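Local structure of uncharacterized protein (Bacteroides uniformis, 4JPQ) at residues 197-201 / 213-217; 147-151 / 188-192; 82-86 / 105-109. The protein is of unknown function but probably binds carbohydrate, as a member of carbohydrate-binding family 9. All coordinates share one frame; numbering follows the deposited sequence.

The three contacts tie loops to strands on one beta-rich chain. Interactions 2 and 3 are neighbours, their centres 14 Å apart, and they touch directly: Lys189 N lies 2.9 Å from Glu86 O and Asp188 N 3.0 Å from Trp85 O, both probable hydrogen bonds between the loops 82-86 and 188-192. Interaction 1 stands apart, its centre 26 Å from that of interaction 2 and 20 Å from that of interaction 3. Two bound molecules, both probably from the crystallisation liquor, lie near interaction 3: a sulfate at Arg83 and a cyclohexyl-propylsulfonic acid about 5 Å from the Glu106 side chain. The second may mark a pocket.

Interaction 1: 197-201 / 213-217; sequences SWSPI and FFGTL
Trp198 and Gly215 meet at the buried, enclosed end of a contact between a loop and a strand of the beta-sandwich expected of carbohydrate-binding family 9. Residues 197-201 start at the last residue of strand 195-197 and run into the loop after it, and 213-217 lead into the last strand, 215-219, so the loop runs back along the start of that strand. With CG anti to the backbone N (chi1 167°), the indole brings its six-membered ring up to Gly215, which it meets obliquely, CZ3 coming to 3.8 Å from Gly215 CA; having no side chain, the glycine lets the ring come this near. Thr216 O lies at the indole edge, near the ring plane, and Leu217 CD2 approaches CH2 obliquely at 4.3 Å. Phe53 and Phe183 add edge-to-face partners, which makes this half well buried.

In the middle, Ser199 points its CB toward 213-217, but Ser199 OG bonds to Lys5 N and merely passes Phe213 O, 3.6 Å away. The other half is the solvent side, though its contacts are just as close. Pro200 is exposed and Phe213 partly so, and the Phe213 ring lies against backbone: Ile201 CA makes an off-centre CH-pi contact, 4.2 Å from the ring centroid, while Pro200 O sits obliquely beside CD1. The apolar pair here is Ile201 CG1 with Phe213 CB, 3.9 Å apart. The loop also braces itself: Ser197 OG, shared with Asn41 ND2, donates to Ser199 O over 2.8 Å, arriving 50° out of the carbonyl plane.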
ATOM      1  N   SER A 197       2.222   4.764  -9.956  1.00 50.27           N
ATOM      2  CA  SER A 197       2.819   3.483  -9.537  1.00 49.73           C
ATOM      3  C   SER A 197       4.312   3.635  -9.254  1.00 53.48           C
ATOM      4  O   SER A 197       4.945   4.623  -9.673  1.00 43.98           O
ATOM      5  CB  SER A 197       2.627   2.398 -10.597  1.00 43.03           C
ATOM      6  OG  SER A 197       3.499   2.602 -11.709  1.00 51.85           O
ATOM      7  N   TRP A 198       4.853   2.639  -8.546  1.00 52.25           N
ATOM      8  CA  TRP A 198       6.271   2.587  -8.215  1.00 52.18           C
ATOM      9  C   TRP A 198       7.025   1.986  -9.399  1.00 56.73           C
ATOM     10  O   TRP A 198       7.891   2.657  -9.987  1.00 56.57           O
ATOM     11  CB  TRP A 198       6.511   1.805  -6.913  1.00 57.32           C
ATOM     12  CG  TRP A 198       7.934   1.456  -6.691  1.00 57.52           C
ATOM     13  CD1 TRP A 198       8.981   2.319  -6.510  1.00 59.25           C
ATOM     14  CD2 TRP A 198       8.478   0.146  -6.640  1.00 54.05           C
ATOM     15  NE1 TRP A 198      10.147   1.618  -6.345  1.00 57.51           N
ATOM     16  CE2 TRP A 198       9.865   0.279  -6.417  1.00 56.34           C
ATOM     17  CE3 TRP A 198       7.928  -1.138  -6.751  1.00 53.94           C
ATOM     18  CZ2 TRP A 198      10.713  -0.825  -6.306  1.00 62.64           C
ATOM     19  CZ3 TRP A 198       8.771  -2.239  -6.638  1.00 57.35           C
ATOM     20  CH2 TRP A 198      10.153  -2.071  -6.414  1.00 60.72           C
ATOM     21  N   SER A 199       6.712   0.728  -9.719  1.00 53.14           N
ATOM     22  CA  SER A 199       7.323   0.045 -10.857  1.00 59.71           C
ATOM     23  C   SER A 199       6.371   0.288 -12.026  1.00 64.58           C
ATOM     24  O   SER A 199       5.140   0.322 -11.792  1.00 51.33           O
ATOM     25  CB  SER A 199       7.521  -1.444 -10.605  1.00 58.55           C
ATOM     26  OG  SER A 199       8.145  -2.048 -11.719  1.00 59.53           O
ATOM     27  N   PRO A 200       6.914   0.444 -13.273  1.00 60.63           N
ATOM     28  CA  PRO A 200       6.024   0.791 -14.394  1.00 65.67           C
ATOM     29  C   PRO A 200       5.098  -0.319 -14.891  1.00 68.41           C
ATOM     30  O   PRO A 200       5.394  -1.502 -14.718  1.00 77.78           O
ATOM     31  CB  PRO A 200       6.995   1.232 -15.506  1.00 71.84           C
ATOM     32  CG  PRO A 200       8.269   1.546 -14.805  1.00 76.99           C
ATOM     33  CD  PRO A 200       8.322   0.548 -13.687  1.00 66.58           C
ATOM     34  N   ILE A 201       3.995   0.107 -15.514  1.00 65.73           N
ATOM     35  CA  ILE A 201       2.940  -0.762 -16.069  1.00 65.77           C
ATOM     36  C   ILE A 201       2.736  -0.356 -17.525  1.00 68.19           C
ATOM     37  O   ILE A 201       2.599   0.839 -17.811  1.00 72.09           O
ATOM     38  CB  ILE A 201       1.607  -0.609 -15.296  1.00 66.21           C
ATOM     39  CG1 ILE A 201       1.764  -1.108 -13.853  1.00 69.84           C
ATOM     40  CG2 ILE A 201       0.477  -1.366 -15.997  1.00 71.75           C
ATOM     41  CD1 ILE A 201       0.641  -0.700 -12.925  1.00 70.81           C
ATOM     42  N   PHE A 213       3.561  -6.950 -14.076  1.00 66.04           N
ATOM     43  CA  PHE A 213       4.270  -5.669 -13.914  1.00 65.20           C
ATOM     44  C   PHE A 213       4.773  -5.340 -12.513  1.00 62.63           C
ATOM     45  O   PHE A 213       5.367  -4.266 -12.316  1.00 59.27           O
ATOM     46  CB  PHE A 213       3.437  -4.533 -14.525  1.00 66.51           C
ATOM     47  CG  PHE A 213       3.341  -4.639 -16.017  1.00 74.90           C
ATOM     48  CD1 PHE A 213       4.409  -4.210 -16.816  1.00 72.07           C
ATOM     49  CD2 PHE A 213       2.226  -5.228 -16.634  1.00 72.56           C
ATOM     50  CE1 PHE A 213       4.351  -4.332 -18.196  1.00 78.41           C
ATOM     51  CE2 PHE A 213       2.161  -5.349 -18.016  1.00 73.28           C
ATOM     52  CZ  PHE A 213       3.229  -4.902 -18.798  1.00 79.60           C
ATOM     53  N   PHE A 214       4.586  -6.264 -11.558  1.00 59.19           N
ATOM     54  CA  PHE A 214       5.119  -6.074 -10.209  1.00 58.15           C
ATOM     55  C   PHE A 214       6.641  -6.046 -10.218  1.00 57.04           C
ATOM     56  O   PHE A 214       7.277  -6.709 -11.036  1.00 70.95           O
ATOM     57  CB  PHE A 214       4.777  -7.217  -9.232  1.00 66.21           C
ATOM     58  CG  PHE A 214       3.325  -7.346  -8.816  1.00 62.70           C
ATOM     59  CD1 PHE A 214       2.397  -6.308  -8.904  1.00 57.89           C
ATOM     60  CD2 PHE A 214       2.930  -8.537  -8.188  1.00 68.69           C
ATOM     61  CE1 PHE A 214       1.086  -6.504  -8.468  1.00 66.10           C
ATOM     62  CE2 PHE A 214       1.627  -8.727  -7.737  1.00 68.62           C
ATOM     63  CZ  PHE A 214       0.701  -7.709  -7.877  1.00 71.34           C
ATOM     64  N   GLY A 215       7.198  -5.299  -9.267  1.00 60.81           N
ATOM     65  CA  GLY A 215       8.635  -5.200  -9.042  1.00 61.54           C
ATOM     66  C   GLY A 215       9.016  -6.290  -8.069  1.00 60.45           C
ATOM     67  O   GLY A 215       8.155  -7.073  -7.647  1.00 53.28           O
ATOM     68  N   THR A 216      10.301  -6.318  -7.717  1.00 63.74           N
ATOM     69  CA  THR A 216      10.871  -7.323  -6.821  1.00 66.79           C
ATOM     70  C   THR A 216      11.174  -6.715  -5.452  1.00 64.77           C
ATOM     71  O   THR A 216      11.671  -5.589  -5.357  1.00 64.97           O
ATOM     72  CB  THR A 216      12.142  -7.932  -7.437  1.00 71.37           C
ATOM     73  OG1 THR A 216      11.810  -8.482  -8.719  1.00 76.91           O
ATOM     74  CG2 THR A 216      12.728  -9.038  -6.542  1.00 72.14           C
ATOM     75  N   LEU A 217      10.870  -7.479  -4.404  1.00 65.54           N
ATOM     76  CA  LEU A 217      11.061  -7.067  -3.015  1.00 61.45           C
ATOM     77  C   LEU A 217      11.938  -8.093  -2.315  1.00 68.09           C
ATOM     78  O   LEU A 217      11.480  -9.200  -2.025  1.00 70.04           O
ATOM     79  CB  LEU A 217       9.705  -6.955  -2.322  1.00 55.30           C
ATOM     80  CG  LEU A 217       8.692  -6.005  -2.972  1.00 55.93           C
ATOM     81  CD1 LEU A 217       7.376  -6.068  -2.208  1.00 65.12           C
ATOM     82  CD2 LEU A 217       9.190  -4.571  -3.038  1.00 53.25           C
TER

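Interaction 2: 147-151 / 188-192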
ATOM      1  N   GLU A 147     -16.283  14.261   3.570  1.00 61.84           N
ATOM      2  CA  GLU A 147     -16.448  14.660   2.161  1.00 62.62           C
ATOM      3  C   GLU A 147     -15.202  15.403   1.689  1.00 55.86           C
ATOM      4  O   GLU A 147     -14.444  15.936   2.503  1.00 58.88           O
ATOM      5  CB  GLU A 147     -17.695  15.538   1.966  1.00 73.82           C
ATOM      6  CG  GLU A 147     -19.020  14.784   2.147  1.00 82.75           C
ATOM      7  CD  GLU A 147     -19.289  13.741   1.055  1.00 91.00           C
ATOM      8  OE1 GLU A 147     -18.797  13.864  -0.096  1.00 90.73           O
ATOM      9  OE2 GLU A 147     -19.996  12.764   1.358  1.00 77.99           O
ATOM     10  N   GLU A 148     -14.999  15.430   0.380  1.00 47.29           N
ATOM     11  CA  GLU A 148     -13.802  16.037  -0.193  1.00 48.92           C
ATOM     12  C   GLU A 148     -13.482  17.447   0.342  1.00 47.47           C
ATOM     13  O   GLU A 148     -14.357  18.285   0.379  1.00 46.85           O
ATOM     14  CB  GLU A 148     -13.883  16.066  -1.734  1.00 49.17           C
ATOM     15  CG  GLU A 148     -12.608  16.562  -2.416  1.00 54.15           C
ATOM     16  CD  GLU A 148     -12.592  16.365  -3.917  1.00 58.70           C
ATOM     17  OE1 GLU A 148     -13.666  16.373  -4.539  1.00 61.82           O
ATOM     18  OE2 GLU A 148     -11.482  16.202  -4.472  1.00 65.04           O
ATOM     19  N   ARG A 149     -12.228  17.664   0.758  1.00 52.25           N
ATOM     20  CA  ARG A 149     -11.718  18.969   1.192  1.00 55.05           C
ATOM     21  C   ARG A 149     -10.691  19.441   0.159  1.00 54.70           C
ATOM     22  O   ARG A 149      -9.617  18.837   0.006  1.00 56.11           O
ATOM     23  CB  ARG A 149     -11.040  18.889   2.548  1.00 62.16           C
ATOM     24  CG  ARG A 149     -11.910  18.410   3.703  1.00 72.31           C
ATOM     25  CD  ARG A 149     -11.021  18.205   4.921  1.00 76.40           C
ATOM     26  NE  ARG A 149     -11.657  17.434   5.984  1.00 81.25           N
ATOM     27  CZ  ARG A 149     -11.022  16.907   7.038  1.00 80.81           C
ATOM     28  NH1 ARG A 149      -9.694  17.034   7.206  1.00 78.12           N
ATOM     29  NH2 ARG A 149     -11.726  16.223   7.943  1.00 81.69           N
ATOM     30  N   LEU A 150     -11.037  20.517  -0.546  1.00 59.84           N
ATOM     31  CA  LEU A 150     -10.183  21.129  -1.563  1.00 62.26           C
ATOM     32  C   LEU A 150      -9.107  21.954  -0.880  1.00 67.07           C
ATOM     33  O   LEU A 150      -9.370  22.570   0.161  1.00 72.71           O
ATOM     34  CB  LEU A 150     -11.006  22.027  -2.507  1.00 60.16           C
ATOM     35  CG  LEU A 150     -12.156  21.346  -3.263  1.00 58.20           C
ATOM     36  CD1 LEU A 150     -12.963  22.340  -4.075  1.00 55.34           C
ATOM     37  CD2 LEU A 150     -11.630  20.229  -4.162  1.00 58.35           C
ATOM     38  N   GLY A 151      -7.917  21.983  -1.486  1.00 64.16           N
ATOM     39  CA  GLY A 151      -6.765  22.715  -0.969  1.00 70.71           C
ATOM     40  C   GLY A 151      -5.598  21.775  -0.778  1.00 69.88           C
ATOM     41  O   GLY A 151      -5.792  20.603  -0.421  1.00 69.16           O
ATOM     42  N   ASP A 188     -10.251   7.950  -7.407  1.00 43.81           N
ATOM     43  CA  ASP A 188     -11.206   7.973  -8.522  1.00 45.27           C
ATOM     44  C   ASP A 188     -12.226   9.105  -8.455  1.00 43.07           C
ATOM     45  O   ASP A 188     -12.502   9.705  -9.484  1.00 46.77           O
ATOM     46  CB  ASP A 188     -11.918   6.606  -8.723  1.00 52.36           C
ATOM     47  CG  ASP A 188     -10.970   5.476  -9.207  1.00 55.51           C
ATOM     48  OD1 ASP A 188      -9.731   5.590  -9.094  1.00 53.37           O
ATOM     49  OD2 ASP A 188     -11.487   4.445  -9.691  1.00 57.83           O
ATOM     50  N   LYS A 189     -12.750   9.409  -7.265  1.00 45.35           N
ATOM     51  CA  LYS A 189     -13.771  10.473  -7.088  1.00 45.55           C
ATOM     52  C   LYS A 189     -13.246  11.830  -6.567  1.00 45.81           C
ATOM     53  O   LYS A 189     -14.027  12.704  -6.153  1.00 46.92           O
ATOM     54  CB  LYS A 189     -14.965   9.951  -6.268  1.00 49.62           C
ATOM     55  CG  LYS A 189     -15.888   9.018  -7.063  1.00 55.60           C
ATOM     56  CD  LYS A 189     -17.266   8.859  -6.425  1.00 67.03           C
ATOM     57  CE  LYS A 189     -18.287   8.288  -7.400  1.00 88.67           C
ATOM     58  NZ  LYS A 189     -19.671   8.422  -6.856  1.00 92.25           N
ATOM     59  N   LEU A 190     -11.925  12.016  -6.611  1.00 48.49           N
ATOM     60  CA  LEU A 190     -11.298  13.303  -6.255  1.00 47.27           C
ATOM     61  C   LEU A 190     -11.517  14.282  -7.399  1.00 44.21           C
ATOM     62  O   LEU A 190     -11.848  13.877  -8.498  1.00 48.57           O
ATOM     63  CB  LEU A 190      -9.783  13.150  -6.011  1.00 46.08           C
ATOM     64  CG  LEU A 190      -9.323  12.348  -4.796  1.00 48.32           C
ATOM     65  CD1 LEU A 190      -7.814  12.251  -4.787  1.00 43.68           C
ATOM     66  CD2 LEU A 190      -9.794  12.969  -3.488  1.00 53.53           C
ATOM     67  N   GLN A 191     -11.297  15.566  -7.129  1.00 48.73           N
ATOM     68  CA  GLN A 191     -11.424  16.648  -8.126  1.00 46.72           C
ATOM     69  C   GLN A 191     -10.588  16.370  -9.379  1.00 49.42           C
ATOM     70  O   GLN A 191     -11.053  16.621 -10.492  1.00 62.60           O
ATOM     71  CB  GLN A 191     -10.978  17.989  -7.518  1.00 50.89           C
ATOM     72  CG  GLN A 191     -11.189  19.218  -8.404  1.00 62.33           C
ATOM     73  CD  GLN A 191     -10.639  20.509  -7.813  1.00 63.57           C
ATOM     74  OE1 GLN A 191     -11.331  21.521  -7.784  1.00 67.26           O
ATOM     75  NE2 GLN A 191      -9.404  20.476  -7.333  1.00 60.00           N
ATOM     76  N   THR A 192      -9.353  15.900  -9.173  1.00 51.33           N
ATOM     77  CA  THR A 192      -8.423  15.541 -10.243  1.00 49.70           C
ATOM     78  C   THR A 192      -8.003  14.081 -10.016  1.00 47.71           C
ATOM     79  O   THR A 192      -7.034  13.815  -9.285  1.00 49.69           O
ATOM     80  CB  THR A 192      -7.187  16.470 -10.270  1.00 47.19           C
ATOM     81  OG1 THR A 192      -7.599  17.826 -10.121  1.00 51.94           O
ATOM     82  CG2 THR A 192      -6.428  16.317 -11.593  1.00 50.54           C
TER
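Glu148 reaches across to the backbone of Leu190 and Gln191, laying its carboxylate against the main chain of these two residues. CG stands anti to the backbone N (chi1 -174°) and the chain stays extended beyond it, which carries the acid the full width of the gap, since the CA atoms of Glu148 and Leu190 are 7.1 Å apart. OE2 does the gripping. It accepts the amide of Gln191 at 2.7 Å, through its syn lone pair, the side that faces the other carboxylate oxygen, and the hydrogen bond is moderately bent, 150° at the hydrogen. Ser72 OG makes a second hydrogen bond to the same oxygen, so OE2 is held between the loop and the adjoining strand, which should fix the rotation of the carboxylate. Leu190 supplies an apolar border: its CA lies 3.4 Å from OE2, and its CD2 also flanks that oxygen. OE1 stands further back, 3.6 Å from Gln191 N.

Further along, Leu150 CD2 rests against the amide group of Gln191, 3.8 Å from CD, with the two side chains crossing at about a right angle. This part is exposed, and the Gln191 amide meets the Leu150 methyls on this side. Strand 72-75 pairs with 146-150, and its Arg74 touches Glu148, Lys189 and Leu190 alike. The chain turns a corner at Gly151 before entering strand 152-162. This is thus a surface contact in which a carboxylate from the two-stranded antiparallel sheet 72-75/146-150 accepts a main-chain N-H of the loop joining strands 178-186 and 195-197.

Interaction 3: 82-86 / 105-109; sequences GRVWE and FECNC. With SO4 (sulfate ion), chain D.
Val84 and Asn108 bring their CA atoms to 5.4 Å where the short 3-10 segment 84-86, entered through an inverse gamma turn centred on Arg83, settles onto the end of strand 102-108. Val84 points at the strand and fills the step between Glu106 and Asn108: its CG2 lies 3.7 Å from Glu106 CB, and its CB is 4.2 Å from Asn108 CB. Trp85 sits alongside, its CB 3.7 Å from Glu106 OE1, with the ring and carboxylate planes nearly perpendicular at 79°. Glu106 keeps its chain extended beyond CG; its OE2 bonds to Asn104 ND2, while its OE1 lies close to the like-charged Glu91 OE2. Asn108 likewise turns its amide to others, OD1 to Arg112 N and ND2 to Asp87 OD2.

On the far side of the turn, Arg83 bends at chi3 (55°), bringing NH2 to Glu86 OE2 in a 2.6 Å salt bridge whose hydrogen bond is weak in angle, while Trp85 CZ2 lies over one guanidinium face, toward its rim. Arg83 N gives an almost straight hydrogen bond, 2.8 Å, to sulfate O4, and Ser78 N also holds that ion. The segment lies against the sheet: Val84 is buried on Cys89 at the start of strand 89-95, Trp85 packs on Glu91, and both touch Leu114 of strand 113-118, the two strands that pair with 102-108 in antiparallel fashion.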
ATOM      1  N   GLY A  82     -14.556  -1.018   2.083  1.00 44.42           N
ATOM      2  CA  GLY A  82     -15.398  -0.080   1.387  1.00 45.95           C
ATOM      3  C   GLY A  82     -14.749   0.299   0.065  1.00 46.23           C
ATOM      4  O   GLY A  82     -13.732  -0.265  -0.337  1.00 46.96           O
ATOM      5  N   ARG A  83     -15.300   1.337  -0.555  1.00 51.10           N
ATOM      6  CA  ARG A  83     -14.919   1.821  -1.887  1.00 51.20           C
ATOM      7  C   ARG A  83     -13.794   2.851  -1.743  1.00 46.85           C
ATOM      8  O   ARG A  83     -13.908   3.995  -2.171  1.00 52.30           O
ATOM      9  CB  ARG A  83     -16.199   2.351  -2.592  1.00 64.71           C
ATOM     10  CG  ARG A  83     -17.321   1.288  -2.652  1.00 72.72           C
ATOM     11  CD  ARG A  83     -18.682   1.800  -3.105  1.00 74.59           C
ATOM     12  NE  ARG A  83     -18.580   2.461  -4.395  1.00 76.86           N
ATOM     13  CZ  ARG A  83     -18.453   1.855  -5.578  1.00 75.79           C
ATOM     14  NH1 ARG A  83     -18.382   0.534  -5.681  1.00 82.90           N
ATOM     15  NH2 ARG A  83     -18.377   2.592  -6.686  1.00 76.81           N
ATOM     16  N   VAL A  84     -12.693   2.396  -1.147  1.00 47.40           N
ATOM     17  CA  VAL A  84     -11.558   3.256  -0.760  1.00 41.95           C
ATOM     18  C   VAL A  84     -10.778   3.876  -1.919  1.00 44.50           C
ATOM     19  O   VAL A  84     -10.245   4.971  -1.786  1.00 45.10           O
ATOM     20  CB  VAL A  84     -10.576   2.545   0.218  1.00 41.69           C
ATOM     21  CG1 VAL A  84     -11.284   2.150   1.504  1.00 41.31           C
ATOM     22  CG2 VAL A  84      -9.900   1.323  -0.406  1.00 40.20           C
ATOM     23  N   TRP A  85     -10.670   3.146  -3.024  1.00 40.29           N
ATOM     24  CA  TRP A  85     -10.002   3.623  -4.253  1.00 38.11           C
ATOM     25  C   TRP A  85     -10.602   4.945  -4.789  1.00 42.97           C
ATOM     26  O   TRP A  85      -9.939   5.664  -5.555  1.00 42.60           O
ATOM     27  CB  TRP A  85     -10.004   2.537  -5.352  1.00 35.66           C
ATOM     28  CG  TRP A  85     -11.379   2.151  -5.771  1.00 34.69           C
ATOM     29  CD1 TRP A  85     -12.128   2.750  -6.722  1.00 36.05           C
ATOM     30  CD2 TRP A  85     -12.191   1.124  -5.204  1.00 40.89           C
ATOM     31  NE1 TRP A  85     -13.373   2.169  -6.793  1.00 41.00           N
ATOM     32  CE2 TRP A  85     -13.435   1.155  -5.879  1.00 42.82           C
ATOM     33  CE3 TRP A  85     -11.997   0.179  -4.182  1.00 46.45           C
ATOM     34  CZ2 TRP A  85     -14.482   0.266  -5.577  1.00 46.25           C
ATOM     35  CZ3 TRP A  85     -13.032  -0.710  -3.879  1.00 48.16           C
ATOM     36  CH2 TRP A  85     -14.263  -0.660  -4.578  1.00 51.78           C
ATOM     37  N   GLU A  86     -11.855   5.229  -4.419  1.00 42.53           N
ATOM     38  CA  GLU A  86     -12.532   6.490  -4.795  1.00 46.44           C
ATOM     39  C   GLU A  86     -12.075   7.678  -3.973  1.00 46.57           C
ATOM     40  O   GLU A  86     -12.097   8.817  -4.460  1.00 58.52           O
ATOM     41  CB  GLU A  86     -14.034   6.351  -4.652  1.00 45.63           C
ATOM     42  CG  GLU A  86     -14.629   5.273  -5.538  1.00 42.91           C
ATOM     43  CD  GLU A  86     -16.113   5.153  -5.390  1.00 43.69           C
ATOM     44  OE1 GLU A  86     -16.672   5.602  -4.360  1.00 54.08           O
ATOM     45  OE2 GLU A  86     -16.715   4.601  -6.317  1.00 45.60           O
ATOM     46  N   PHE A 105      -3.700  -4.396  -0.663  1.00 49.63           N
ATOM     47  CA  PHE A 105      -3.995  -3.664   0.553  1.00 47.98           C
ATOM     48  C   PHE A 105      -4.208  -2.229   0.110  1.00 46.82           C
ATOM     49  O   PHE A 105      -3.246  -1.566  -0.263  1.00 48.39           O
ATOM     50  CB  PHE A 105      -2.820  -3.745   1.533  1.00 47.48           C
ATOM     51  CG  PHE A 105      -2.523  -5.132   2.007  1.00 43.72           C
ATOM     52  CD1 PHE A 105      -1.728  -5.978   1.246  1.00 41.70           C
ATOM     53  CD2 PHE A 105      -3.007  -5.585   3.226  1.00 42.94           C
ATOM     54  CE1 PHE A 105      -1.436  -7.255   1.689  1.00 48.48           C
ATOM     55  CE2 PHE A 105      -2.720  -6.869   3.670  1.00 44.62           C
ATOM     56  CZ  PHE A 105      -1.936  -7.702   2.905  1.00 42.88           C
ATOM     57  N   GLU A 106      -5.459  -1.774   0.120  1.00 46.80           N
ATOM     58  CA  GLU A 106      -5.810  -0.417  -0.293  1.00 47.49           C
ATOM     59  C   GLU A 106      -6.337   0.283   0.945  1.00 44.23           C
ATOM     60  O   GLU A 106      -7.236  -0.233   1.607  1.00 44.33           O
ATOM     61  CB  GLU A 106      -6.853  -0.466  -1.410  1.00 50.50           C
ATOM     62  CG  GLU A 106      -6.417  -1.312  -2.608  1.00 56.75           C
ATOM     63  CD  GLU A 106      -7.384  -1.306  -3.782  1.00 58.75           C
ATOM     64  OE1 GLU A 106      -8.250  -0.425  -3.866  1.00 55.86           O
ATOM     65  OE2 GLU A 106      -7.263  -2.194  -4.651  1.00 65.34           O
ATOM     66  N   CYS A 107      -5.776   1.450   1.259  1.00 43.96           N
ATOM     67  CA  CYS A 107      -6.137   2.190   2.475  1.00 42.70           C
ATOM     68  C   CYS A 107      -6.365   3.671   2.177  1.00 46.11           C
ATOM     69  O   CYS A 107      -5.491   4.317   1.572  1.00 47.88           O
ATOM     70  CB  CYS A 107      -5.007   2.014   3.479  1.00 50.05           C
ATOM     71  SG  CYS A 107      -5.482   2.347   5.176  1.00 57.74           S
ATOM     72  N   ASN A 108      -7.542   4.205   2.523  1.00 47.53           N
ATOM     73  CA  ASN A 108      -7.797   5.644   2.285  1.00 44.12           C
ATOM     74  C   ASN A 108      -7.114   6.469   3.355  1.00 46.89           C
ATOM     75  O   ASN A 108      -6.712   5.929   4.401  1.00 51.40           O
ATOM     76  CB  ASN A 108      -9.287   6.017   2.103  1.00 39.53           C
ATOM     77  CG  ASN A 108     -10.136   5.908   3.372  1.00 42.99           C
ATOM     78  OD1 ASN A 108      -9.647   5.728   4.482  1.00 43.83           O
ATOM     79  ND2 ASN A 108     -11.448   6.054   3.193  1.00 49.34           N
ATOM     80  N   CYS A 109      -7.023   7.775   3.105  1.00 51.21           N
ATOM     81  CA  CYS A 109      -6.355   8.718   4.023  1.00 49.47           C
ATOM     82  C   CYS A 109      -6.918   8.798   5.452  1.00 45.60           C
ATOM     83  O   CYS A 109      -6.224   9.276   6.344  1.00 49.49           O
ATOM     84  CB  CYS A 109      -6.295  10.117   3.409  1.00 47.64           C
ATOM     85  SG  CYS A 109      -7.906  10.871   3.131  1.00 53.08           S
TER
HETATM   86  S   SO4 D 302     -18.424   2.428   1.709  1.00105.14           S
HETATM   87  O1  SO4 D 302     -19.352   1.503   1.012  1.00104.98           O
HETATM   88  O2  SO4 D 302     -19.123   3.688   2.098  1.00101.86           O
HETATM   89  O3  SO4 D 302     -17.844   1.774   2.928  1.00 83.01           O
HETATM   90  O4  SO4 D 302     -17.370   2.785   0.733  1.00 93.26           O